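Local coordinates for uncharacterized protein (Proteus penneri, PDB 3RD4), which is of unknown function, a small antiparallel beta-sheet protein of the DUF2500 family found as four copies in the crystal assembly, at residues A2-E16 and Y61-Q75. Residues are numbered along the deposited sequence; the frame is centred on the assembly and turned at random.
Sequences APVKLYMVEVIDKKE and YQNIEPEMKGRLFMQ
In the antiparallel sheet, strand 69-75 pairs with the first half of strand 4-20, and residues 61-68 fold against residues 11-16. Tyr7 with Leu72 and Val9 with Gly70 each form two backbone hydrogen bonds, the one from Val9 N to Gly70 O nearly straight at 2.9 Å. Val11 N donates a hydrogen bond to Met68 O and Val11 O accepts one from Glu67 N, tying in the type II turn of 65-68.

Tyr7, Val9, Leu72 and Met74 lie on one face of the sheet. Met74 CB meets the Tyr7 ring edge at CE1, 3.6 Å away, and its SD lies obliquely 4.6 Å from the ring centroid; Met74 also touches Leu52 and Leu54. On the opposite face Leu6 CD1 lies over the Phe73 ring, a CH-pi contact.

Lys14 runs out extended, CG anti to the backbone N (chi1 -169°), carrying CE over the Tyr61 ring, 3.3 Å from its centroid. Its NZ reaches Glu65 OE2 at 2.9 Å, while Glu65 OE1 pairs with Arg49 of the second subunit. A long lysine suits this place: its methylenes pack on the aromatic face, the Glu65 carboxylate probably balances its buried charge, and the ring adds a cation-pi contact, with NZ 4.2 Å from the centroid.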
ATOM      1  N   ALA B   2      12.562  21.770 -10.788  1.00 67.58           N
ATOM      2  CA  ALA B   2      11.503  20.764 -11.099  1.00 67.47           C
ATOM      3  C   ALA B   2      11.483  20.425 -12.603  1.00 66.64           C
ATOM      4  O   ALA B   2      10.463  20.602 -13.276  1.00 67.43           O
ATOM      5  CB  ALA B   2      10.134  21.311 -10.653  1.00 67.01           C
ATOM      6  N   PRO B   3      12.607  19.912 -13.142  1.00 64.67           N
ATOM      7  CA  PRO B   3      12.707  19.559 -14.563  1.00 63.29           C
ATOM      8  C   PRO B   3      11.716  18.487 -15.018  1.00 62.25           C
ATOM      9  O   PRO B   3      11.065  17.833 -14.201  1.00 63.26           O
ATOM     10  CB  PRO B   3      14.153  19.111 -14.702  1.00 62.79           C
ATOM     11  CG  PRO B   3      14.402  18.453 -13.390  1.00 64.13           C
ATOM     12  CD  PRO B   3      13.791  19.432 -12.408  1.00 64.03           C
ATOM     13  N   VAL B   4      11.616  18.307 -16.329  1.00 59.99           N
ATOM     14  CA  VAL B   4      10.689  17.340 -16.905  1.00 58.30           C
ATOM     15  C   VAL B   4      11.411  16.304 -17.751  1.00 57.35           C
ATOM     16  O   VAL B   4      11.865  16.609 -18.853  1.00 58.05           O
ATOM     17  CB  VAL B   4       9.625  18.070 -17.782  1.00 57.95           C
ATOM     18  CG1 VAL B   4      10.309  19.062 -18.683  1.00 58.29           C
ATOM     19  CG2 VAL B   4       8.826  17.074 -18.611  1.00 56.28           C
ATOM     20  N   LYS B   5      11.510  15.079 -17.238  1.00 55.61           N
ATOM     21  CA  LYS B   5      12.185  13.997 -17.959  1.00 54.36           C
ATOM     22  C   LYS B   5      11.266  13.175 -18.870  1.00 52.53           C
ATOM     23  O   LYS B   5      10.032  13.225 -18.761  1.00 51.23           O
ATOM     24  CB  LYS B   5      12.880  13.041 -16.972  1.00 55.98           C
ATOM     25  CG  LYS B   5      14.370  13.293 -16.744  1.00 58.78           C
ATOM     26  CD  LYS B   5      14.619  14.333 -15.657  1.00 61.32           C
ATOM     27  CE  LYS B   5      16.115  14.595 -15.460  1.00 62.31           C
ATOM     28  NZ  LYS B   5      16.369  15.723 -14.501  1.00 63.70           N
ATOM     29  N   LEU B   6      11.892  12.425 -19.777  1.00 50.81           N
ATOM     30  CA  LEU B   6      11.175  11.549 -20.691  1.00 50.10           C
ATOM     31  C   LEU B   6      11.436  10.090 -20.302  1.00 50.18           C
ATOM     32  O   LEU B   6      12.503   9.750 -19.790  1.00 49.92           O
ATOM     33  CB  LEU B   6      11.626  11.750 -22.141  1.00 48.85           C
ATOM     34  CG  LEU B   6      10.830  10.848 -23.104  1.00 48.75           C
ATOM     35  CD1 LEU B   6       9.746  11.681 -23.780  1.00 48.21           C
ATOM     36  CD2 LEU B   6      11.736  10.207 -24.152  1.00 46.81           C
ATOM     37  N   TYR B   7      10.441   9.239 -20.531  1.00 50.13           N
ATOM     38  CA  TYR B   7      10.552   7.820 -20.241  1.00 49.77           C
ATOM     39  C   TYR B   7       9.856   7.050 -21.364  1.00 49.69           C
ATOM     40  O   TYR B   7       8.631   7.109 -21.492  1.00 50.09           O
ATOM     41  CB  TYR B   7       9.880   7.456 -18.910  1.00 50.97           C
ATOM     42  CG  TYR B   7      10.390   8.188 -17.694  1.00 53.96           C
ATOM     43  CD1 TYR B   7       9.724   9.321 -17.213  1.00 55.94           C
ATOM     44  CD2 TYR B   7      11.527   7.750 -17.012  1.00 54.16           C
ATOM     45  CE1 TYR B   7      10.173  10.008 -16.079  1.00 56.27           C
ATOM     46  CE2 TYR B   7      11.991   8.429 -15.874  1.00 55.85           C
ATOM     47  CZ  TYR B   7      11.305   9.560 -15.415  1.00 57.03           C
ATOM     48  OH  TYR B   7      11.745  10.253 -14.305  1.00 58.11           O
ATOM     49  N   MET B   8      10.633   6.355 -22.196  1.00 48.66           N
ATOM     50  CA  MET B   8      10.065   5.549 -23.274  1.00 47.20           C
ATOM     51  C   MET B   8       9.365   4.425 -22.534  1.00 46.94           C
ATOM     52  O   MET B   8      10.002   3.630 -21.843  1.00 47.30           O
ATOM     53  CB  MET B   8      11.171   5.018 -24.179  1.00 47.16           C
ATOM     54  CG  MET B   8      11.896   6.136 -24.921  1.00 45.14           C
ATOM     55  SD  MET B   8      10.697   7.201 -25.761  1.00 41.89           S
ATOM     56  CE  MET B   8       9.814   5.949 -26.779  1.00 40.56           C
ATOM     57  N   VAL B   9       8.051   4.354 -22.681  1.00 46.24           N
ATOM     58  CA  VAL B   9       7.300   3.385 -21.921  1.00 44.17           C
ATOM     59  C   VAL B   9       6.260   2.593 -22.688  1.00 43.37           C
ATOM     60  O   VAL B   9       6.094   2.757 -23.888  1.00 42.87           O
ATOM     61  CB  VAL B   9       6.644   4.119 -20.732  1.00 44.22           C
ATOM     62  CG1 VAL B   9       5.413   4.878 -21.186  1.00 42.43           C
ATOM     63  CG2 VAL B   9       6.334   3.151 -19.645  1.00 47.12           C
ATOM     64  N   GLU B  10       5.583   1.710 -21.964  1.00 44.70           N
ATOM     65  CA  GLU B  10       4.532   0.842 -22.499  1.00 45.73           C
ATOM     66  C   GLU B  10       3.442   0.753 -21.435  1.00 43.32           C
ATOM     67  O   GLU B  10       3.731   0.543 -20.255  1.00 41.39           O
ATOM     68  CB  GLU B  10       5.099  -0.553 -22.802  1.00 49.36           C
ATOM     69  CG  GLU B  10       4.064  -1.651 -23.066  1.00 54.49           C
ATOM     70  CD  GLU B  10       4.705  -3.000 -23.463  1.00 58.92           C
ATOM     71  OE1 GLU B  10       5.691  -3.435 -22.813  1.00 59.20           O
ATOM     72  OE2 GLU B  10       4.205  -3.633 -24.427  1.00 61.95           O
ATOM     73  N   VAL B  11       2.195   0.932 -21.855  1.00 41.41           N
ATOM     74  CA  VAL B  11       1.067   0.896 -20.937  1.00 39.62           C
ATOM     75  C   VAL B  11       0.705  -0.540 -20.596  1.00 39.58           C
ATOM     76  O   VAL B  11       0.255  -1.282 -21.456  1.00 40.60           O
ATOM     77  CB  VAL B  11      -0.159   1.598 -21.550  1.00 38.11           C
ATOM     78  CG1 VAL B  11      -1.284   1.612 -20.554  1.00 37.69           C
ATOM     79  CG2 VAL B  11       0.204   3.024 -21.971  1.00 34.95           C
ATOM     80  N   ILE B  12       0.900  -0.925 -19.340  1.00 38.41           N
ATOM     81  CA  ILE B  12       0.600  -2.277 -18.894  1.00 37.92           C
ATOM     82  C   ILE B  12      -0.746  -2.420 -18.206  1.00 38.49           C
ATOM     83  O   ILE B  12      -1.471  -3.366 -18.464  1.00 38.84           O
ATOM     84  CB  ILE B  12       1.662  -2.788 -17.903  1.00 38.75           C
ATOM     85  CG1 ILE B  12       2.902  -3.242 -18.652  1.00 40.26           C
ATOM     86  CG2 ILE B  12       1.120  -3.950 -17.099  1.00 38.01           C
ATOM     87  CD1 ILE B  12       3.594  -2.135 -19.402  1.00 44.59           C
ATOM     88  N   ASP B  13      -1.080  -1.489 -17.323  1.00 40.45           N
ATOM     89  CA  ASP B  13      -2.331  -1.593 -16.580  1.00 41.66           C
ATOM     90  C   ASP B  13      -3.167  -0.319 -16.588  1.00 39.28           C
ATOM     91  O   ASP B  13      -2.727   0.715 -17.067  1.00 40.14           O
ATOM     92  CB  ASP B  13      -2.023  -1.975 -15.132  1.00 47.85           C
ATOM     93  CG  ASP B  13      -3.061  -2.908 -14.543  1.00 53.40           C
ATOM     94  OD1 ASP B  13      -4.278  -2.640 -14.706  1.00 56.24           O
ATOM     95  OD2 ASP B  13      -2.648  -3.910 -13.908  1.00 56.71           O
ATOM     96  N   LYS B  14      -4.365  -0.395 -16.023  1.00 35.84           N
ATOM     97  CA  LYS B  14      -5.256   0.747 -15.983  1.00 34.15           C
ATOM     98  C   LYS B  14      -6.415   0.396 -15.054  1.00 34.60           C
ATOM     99  O   LYS B  14      -7.063  -0.625 -15.246  1.00 35.15           O
ATOM    100  CB  LYS B  14      -5.793   1.012 -17.391  1.00 31.79           C
ATOM    101  CG  LYS B  14      -6.529   2.321 -17.536  1.00 30.65           C
ATOM    102  CD  LYS B  14      -7.403   2.352 -18.804  1.00 29.70           C
ATOM    103  CE  LYS B  14      -8.142   3.702 -18.927  1.00 29.90           C
ATOM    104  NZ  LYS B  14      -9.242   3.765 -19.925  1.00 27.95           N
ATOM    105  N   LYS B  15      -6.686   1.229 -14.051  1.00 34.40           N
ATOM    106  CA  LYS B  15      -7.790   0.965 -13.121  1.00 32.95           C
ATOM    107  C   LYS B  15      -8.280   2.217 -12.415  1.00 32.47           C
ATOM    108  O   LYS B  15      -7.495   3.115 -12.113  1.00 32.19           O
ATOM    109  CB  LYS B  15      -7.380  -0.041 -12.040  1.00 32.76           C
ATOM    110  CG  LYS B  15      -6.326   0.485 -11.046  1.00 32.67           C
ATOM    111  CD  LYS B  15      -6.400  -0.209  -9.691  1.00 30.19           C
ATOM    112  CE  LYS B  15      -6.339  -1.703  -9.827  1.00 30.29           C
ATOM    113  NZ  LYS B  15      -6.572  -2.350  -8.523  1.00 30.90           N
ATOM    114  N   GLU B  16      -9.579   2.265 -12.143  1.00 33.33           N
ATOM    115  CA  GLU B  16     -10.165   3.391 -11.435  1.00 35.09           C
ATOM    116  C   GLU B  16     -10.305   3.006  -9.952  1.00 35.22           C
ATOM    117  O   GLU B  16     -10.710   1.892  -9.630  1.00 35.26           O
ATOM    118  CB  GLU B  16     -11.531   3.728 -12.015  1.00 36.58           C
ATOM    119  CG  GLU B  16     -11.863   5.194 -11.884  1.00 43.55           C
ATOM    120  CD  GLU B  16     -13.250   5.548 -12.403  1.00 47.94           C
ATOM    121  OE1 GLU B  16     -13.634   5.046 -13.490  1.00 47.91           O
ATOM    122  OE2 GLU B  16     -13.944   6.348 -11.718  1.00 49.83           O
ATOM    123  N   TYR B  61      -6.682   9.589 -18.496  1.00 35.11           N
ATOM    124  CA  TYR B  61      -6.981   8.186 -18.230  1.00 34.80           C
ATOM    125  C   TYR B  61      -7.874   7.641 -19.342  1.00 35.70           C
ATOM    126  O   TYR B  61      -7.647   6.558 -19.866  1.00 34.61           O
ATOM    127  CB  TYR B  61      -7.693   8.092 -16.875  1.00 33.70           C
ATOM    128  CG  TYR B  61      -8.131   6.709 -16.458  1.00 32.84           C
ATOM    129  CD1 TYR B  61      -7.238   5.828 -15.853  1.00 32.60           C
ATOM    130  CD2 TYR B  61      -9.440   6.278 -16.684  1.00 32.27           C
ATOM    131  CE1 TYR B  61      -7.635   4.546 -15.486  1.00 32.15           C
ATOM    132  CE2 TYR B  61      -9.852   5.005 -16.320  1.00 31.42           C
ATOM    133  CZ  TYR B  61      -8.946   4.142 -15.720  1.00 32.35           C
ATOM    134  OH  TYR B  61      -9.355   2.880 -15.343  1.00 32.78           O
ATOM    135  N   GLN B  62      -8.885   8.424 -19.698  1.00 38.19           N
ATOM    136  CA  GLN B  62      -9.851   8.064 -20.736  1.00 39.76           C
ATOM    137  C   GLN B  62      -9.249   7.863 -22.118  1.00 39.61           C
ATOM    138  O   GLN B  62      -9.897   7.311 -23.005  1.00 39.20           O
ATOM    139  CB  GLN B  62     -10.918   9.153 -20.854  1.00 42.03           C
ATOM    140  CG  GLN B  62     -11.649   9.501 -19.567  1.00 45.42           C
ATOM    141  CD  GLN B  62     -13.152   9.502 -19.741  1.00 46.08           C
ATOM    142  OE1 GLN B  62     -13.786   8.444 -19.735  1.00 47.93           O
ATOM    143  NE2 GLN B  62     -13.731  10.687 -19.913  1.00 46.42           N
ATOM    144  N   ASN B  63      -8.026   8.334 -22.310  1.00 39.88           N
ATOM    145  CA  ASN B  63      -7.384   8.216 -23.607  1.00 39.67           C
ATOM    146  C   ASN B  63      -6.144   7.349 -23.601  1.00 39.51           C
ATOM    147  O   ASN B  63      -5.366   7.376 -24.554  1.00 40.62           O
ATOM    148  CB  ASN B  63      -7.037   9.606 -24.132  1.00 39.06           C
ATOM    149  CG  ASN B  63      -8.205  10.263 -24.812  1.00 40.35           C
ATOM    150  OD1 ASN B  63      -8.683   9.784 -25.835  1.00 42.79           O
ATOM    151  ND2 ASN B  63      -8.681  11.364 -24.246  1.00 42.25           N
ATOM    152  N   ILE B  64      -5.957   6.583 -22.532  1.00 38.82           N
ATOM    153  CA  ILE B  64      -4.795   5.707 -22.422  1.00 38.64           C
ATOM    154  C   ILE B  64      -5.226   4.261 -22.235  1.00 39.92           C
ATOM    155  O   ILE B  64      -5.848   3.913 -21.235  1.00 40.59           O
ATOM    156  CB  ILE B  64      -3.897   6.109 -21.236  1.00 36.62           C
ATOM    157  CG1 ILE B  64      -3.336   7.504 -21.466  1.00 35.92           C
ATOM    158  CG2 ILE B  64      -2.768   5.115 -21.073  1.00 34.46           C
ATOM    159  CD1 ILE B  64      -2.716   8.114 -20.236  1.00 37.42           C
ATOM    160  N   GLU B  65      -4.901   3.415 -23.205  1.00 41.17           N
ATOM    161  CA  GLU B  65      -5.252   2.013 -23.105  1.00 41.65           C
ATOM    162  C   GLU B  65      -4.019   1.168 -22.952  1.00 40.84           C
ATOM    163  O   GLU B  65      -2.930   1.582 -23.319  1.00 39.87           O
ATOM    164  CB  GLU B  65      -6.034   1.565 -24.335  1.00 44.05           C
ATOM    165  CG  GLU B  65      -7.526   1.801 -24.201  1.00 49.14           C
ATOM    166  CD  GLU B  65      -8.081   1.228 -22.898  1.00 52.68           C
ATOM    167  OE1 GLU B  65      -7.925   0.011 -22.656  1.00 52.92           O
ATOM    168  OE2 GLU B  65      -8.674   1.999 -22.112  1.00 55.40           O
ATOM    169  N   PRO B  66      -4.171  -0.023 -22.367  1.00 41.68           N
ATOM    170  CA  PRO B  66      -3.072  -0.972 -22.149  1.00 43.35           C
ATOM    171  C   PRO B  66      -2.533  -1.498 -23.488  1.00 44.09           C
ATOM    172  O   PRO B  66      -3.304  -1.788 -24.408  1.00 44.36           O
ATOM    173  CB  PRO B  66      -3.730  -2.077 -21.329  1.00 43.59           C
ATOM    174  CG  PRO B  66      -4.826  -1.340 -20.585  1.00 43.47           C
ATOM    175  CD  PRO B  66      -5.384  -0.442 -21.646  1.00 42.05           C
ATOM    176  N   GLU B  67      -1.212  -1.612 -23.581  1.00 44.98           N
ATOM    177  CA  GLU B  67      -0.528  -2.084 -24.780  1.00 45.74           C
ATOM    178  C   GLU B  67      -0.077  -0.966 -25.726  1.00 44.36           C
ATOM    179  O   GLU B  67       0.520  -1.241 -26.773  1.00 46.00           O
ATOM    180  CB  GLU B  67      -1.396  -3.089 -25.535  1.00 49.08           C
ATOM    181  CG  GLU B  67      -0.996  -4.535 -25.322  1.00 53.79           C
ATOM    182  CD  GLU B  67      -2.086  -5.498 -25.756  1.00 57.46           C
ATOM    183  OE1 GLU B  67      -2.851  -5.151 -26.692  1.00 58.68           O
ATOM    184  OE2 GLU B  67      -2.173  -6.603 -25.166  1.00 59.02           O
ATOM    185  N   MET B  68      -0.376   0.287 -25.379  1.00 40.94           N
ATOM    186  CA  MET B  68       0.064   1.426 -26.189  1.00 37.82           C
ATOM    187  C   MET B  68       1.530   1.645 -25.808  1.00 38.32           C
ATOM    188  O   MET B  68       1.946   1.307 -24.694  1.00 38.54           O
ATOM    189  CB  MET B  68      -0.696   2.709 -25.835  1.00 34.48           C
ATOM    190  CG  MET B  68      -2.126   2.841 -26.294  1.00 30.19           C
ATOM    191  SD  MET B  68      -2.795   4.464 -25.719  1.00 27.79           S
ATOM    192  CE  MET B  68      -4.447   4.414 -26.434  1.00 26.58           C
ATOM    193  N   LYS B  69       2.315   2.200 -26.724  1.00 38.51           N
ATOM    194  CA  LYS B  69       3.714   2.485 -26.432  1.00 38.41           C
ATOM    195  C   LYS B  69       4.024   3.906 -26.839  1.00 37.18           C
ATOM    196  O   LYS B  69       3.626   4.348 -27.912  1.00 37.13           O
ATOM    197  CB  LYS B  69       4.644   1.530 -27.173  1.00 40.93           C
ATOM    198  CG  LYS B  69       4.476   0.085 -26.761  1.00 46.68           C
ATOM    199  CD  LYS B  69       5.669  -0.769 -27.183  1.00 49.67           C
ATOM    200  CE  LYS B  69       5.396  -2.256 -26.916  1.00 51.10           C
ATOM    201  NZ  LYS B  69       6.576  -3.136 -27.210  1.00 51.44           N
ATOM    202  N   GLY B  70       4.728   4.631 -25.986  1.00 36.16           N
ATOM    203  CA  GLY B  70       5.044   5.999 -26.334  1.00 37.36           C
ATOM    204  C   GLY B  70       6.003   6.711 -25.405  1.00 38.38           C
ATOM    205  O   GLY B  70       6.763   6.090 -24.669  1.00 38.03           O
ATOM    206  N   ARG B  71       5.977   8.035 -25.459  1.00 39.28           N
ATOM    207  CA  ARG B  71       6.835   8.830 -24.616  1.00 40.80           C
ATOM    208  C   ARG B  71       6.021   9.230 -23.411  1.00 40.36           C
ATOM    209  O   ARG B  71       4.856   9.605 -23.538  1.00 40.96           O
ATOM    210  CB  ARG B  71       7.289  10.077 -25.355  1.00 44.34           C
ATOM    211  CG  ARG B  71       8.184   9.790 -26.523  1.00 50.03           C
ATOM    212  CD  ARG B  71       8.628  11.083 -27.178  1.00 54.95           C
ATOM    213  NE  ARG B  71       7.485  11.840 -27.677  1.00 57.15           N
ATOM    214  CZ  ARG B  71       6.637  11.380 -28.590  1.00 58.25           C
ATOM    215  NH1 ARG B  71       6.795  10.164 -29.107  1.00 58.64           N
ATOM    216  NH2 ARG B  71       5.630  12.139 -28.987  1.00 58.30           N
ATOM    217  N   LEU B  72       6.627   9.135 -22.237  1.00 39.07           N
ATOM    218  CA  LEU B  72       5.949   9.526 -21.017  1.00 37.75           C
ATOM    219  C   LEU B  72       6.696  10.734 -20.463  1.00 38.26           C
ATOM    220  O   LEU B  72       7.912  10.692 -20.325  1.00 38.21           O
ATOM    221  CB  LEU B  72       5.980   8.369 -20.015  1.00 35.64           C
ATOM    222  CG  LEU B  72       5.737   8.699 -18.544  1.00 33.56           C
ATOM    223  CD1 LEU B  72       4.382   9.340 -18.392  1.00 33.92           C
ATOM    224  CD2 LEU B  72       5.823   7.442 -17.716  1.00 33.36           C
ATOM    225  N   PHE B  73       5.995  11.826 -20.186  1.00 38.68           N
ATOM    226  CA  PHE B  73       6.665  12.995 -19.618  1.00 38.33           C
ATOM    227  C   PHE B  73       6.282  13.096 -18.148  1.00 38.25           C
ATOM    228  O   PHE B  73       5.107  12.990 -17.785  1.00 37.74           O
ATOM    229  CB  PHE B  73       6.257  14.292 -20.337  1.00 38.35           C
ATOM    230  CG  PHE B  73       6.629  14.331 -21.791  1.00 38.26           C
ATOM    231  CD1 PHE B  73       5.773  13.806 -22.753  1.00 38.86           C
ATOM    232  CD2 PHE B  73       7.845  14.863 -22.195  1.00 37.25           C
ATOM    233  CE1 PHE B  73       6.126  13.811 -24.104  1.00 39.42           C
ATOM    234  CE2 PHE B  73       8.208  14.874 -23.539  1.00 38.27           C
ATOM    235  CZ  PHE B  73       7.346  14.345 -24.498  1.00 39.06           C
ATOM    236  N   MET B  74       7.272  13.293 -17.295  1.00 38.71           N
ATOM    237  CA  MET B  74       6.993  13.410 -15.876  1.00 39.88           C
ATOM    238  C   MET B  74       7.785  14.543 -15.276  1.00 41.37           C
ATOM    239  O   MET B  74       8.952  14.745 -15.612  1.00 41.32           O
ATOM    240  CB  MET B  74       7.360  12.124 -15.142  1.00 40.12           C
ATOM    241  CG  MET B  74       6.286  11.053 -15.112  1.00 40.05           C
ATOM    242  SD  MET B  74       6.922   9.571 -14.307  1.00 39.97           S
ATOM    243  CE  MET B  74       7.104  10.181 -12.656  1.00 37.41           C
ATOM    244  N   GLN B  75       7.137  15.286 -14.392  1.00 43.56           N
ATOM    245  CA  GLN B  75       7.789  16.384 -13.701  1.00 45.62           C
ATOM    246  C   GLN B  75       8.050  15.766 -12.341  1.00 46.44           C
ATOM    247  O   GLN B  75       7.137  15.638 -11.512  1.00 45.78           O
ATOM    248  CB  GLN B  75       6.846  17.568 -13.564  1.00 47.28           C
ATOM    249  CG  GLN B  75       7.534  18.901 -13.494  1.00 51.19           C
ATOM    250  CD  GLN B  75       6.630  19.951 -12.903  1.00 55.35           C
ATOM    251  OE1 GLN B  75       6.393  19.958 -11.693  1.00 57.24           O
ATOM    252  NE2 GLN B  75       6.100  20.833 -13.749  1.00 55.65           N
TER
HETATM  253  O   HOH W   1      11.243  13.539 -13.542  1.00 46.21           O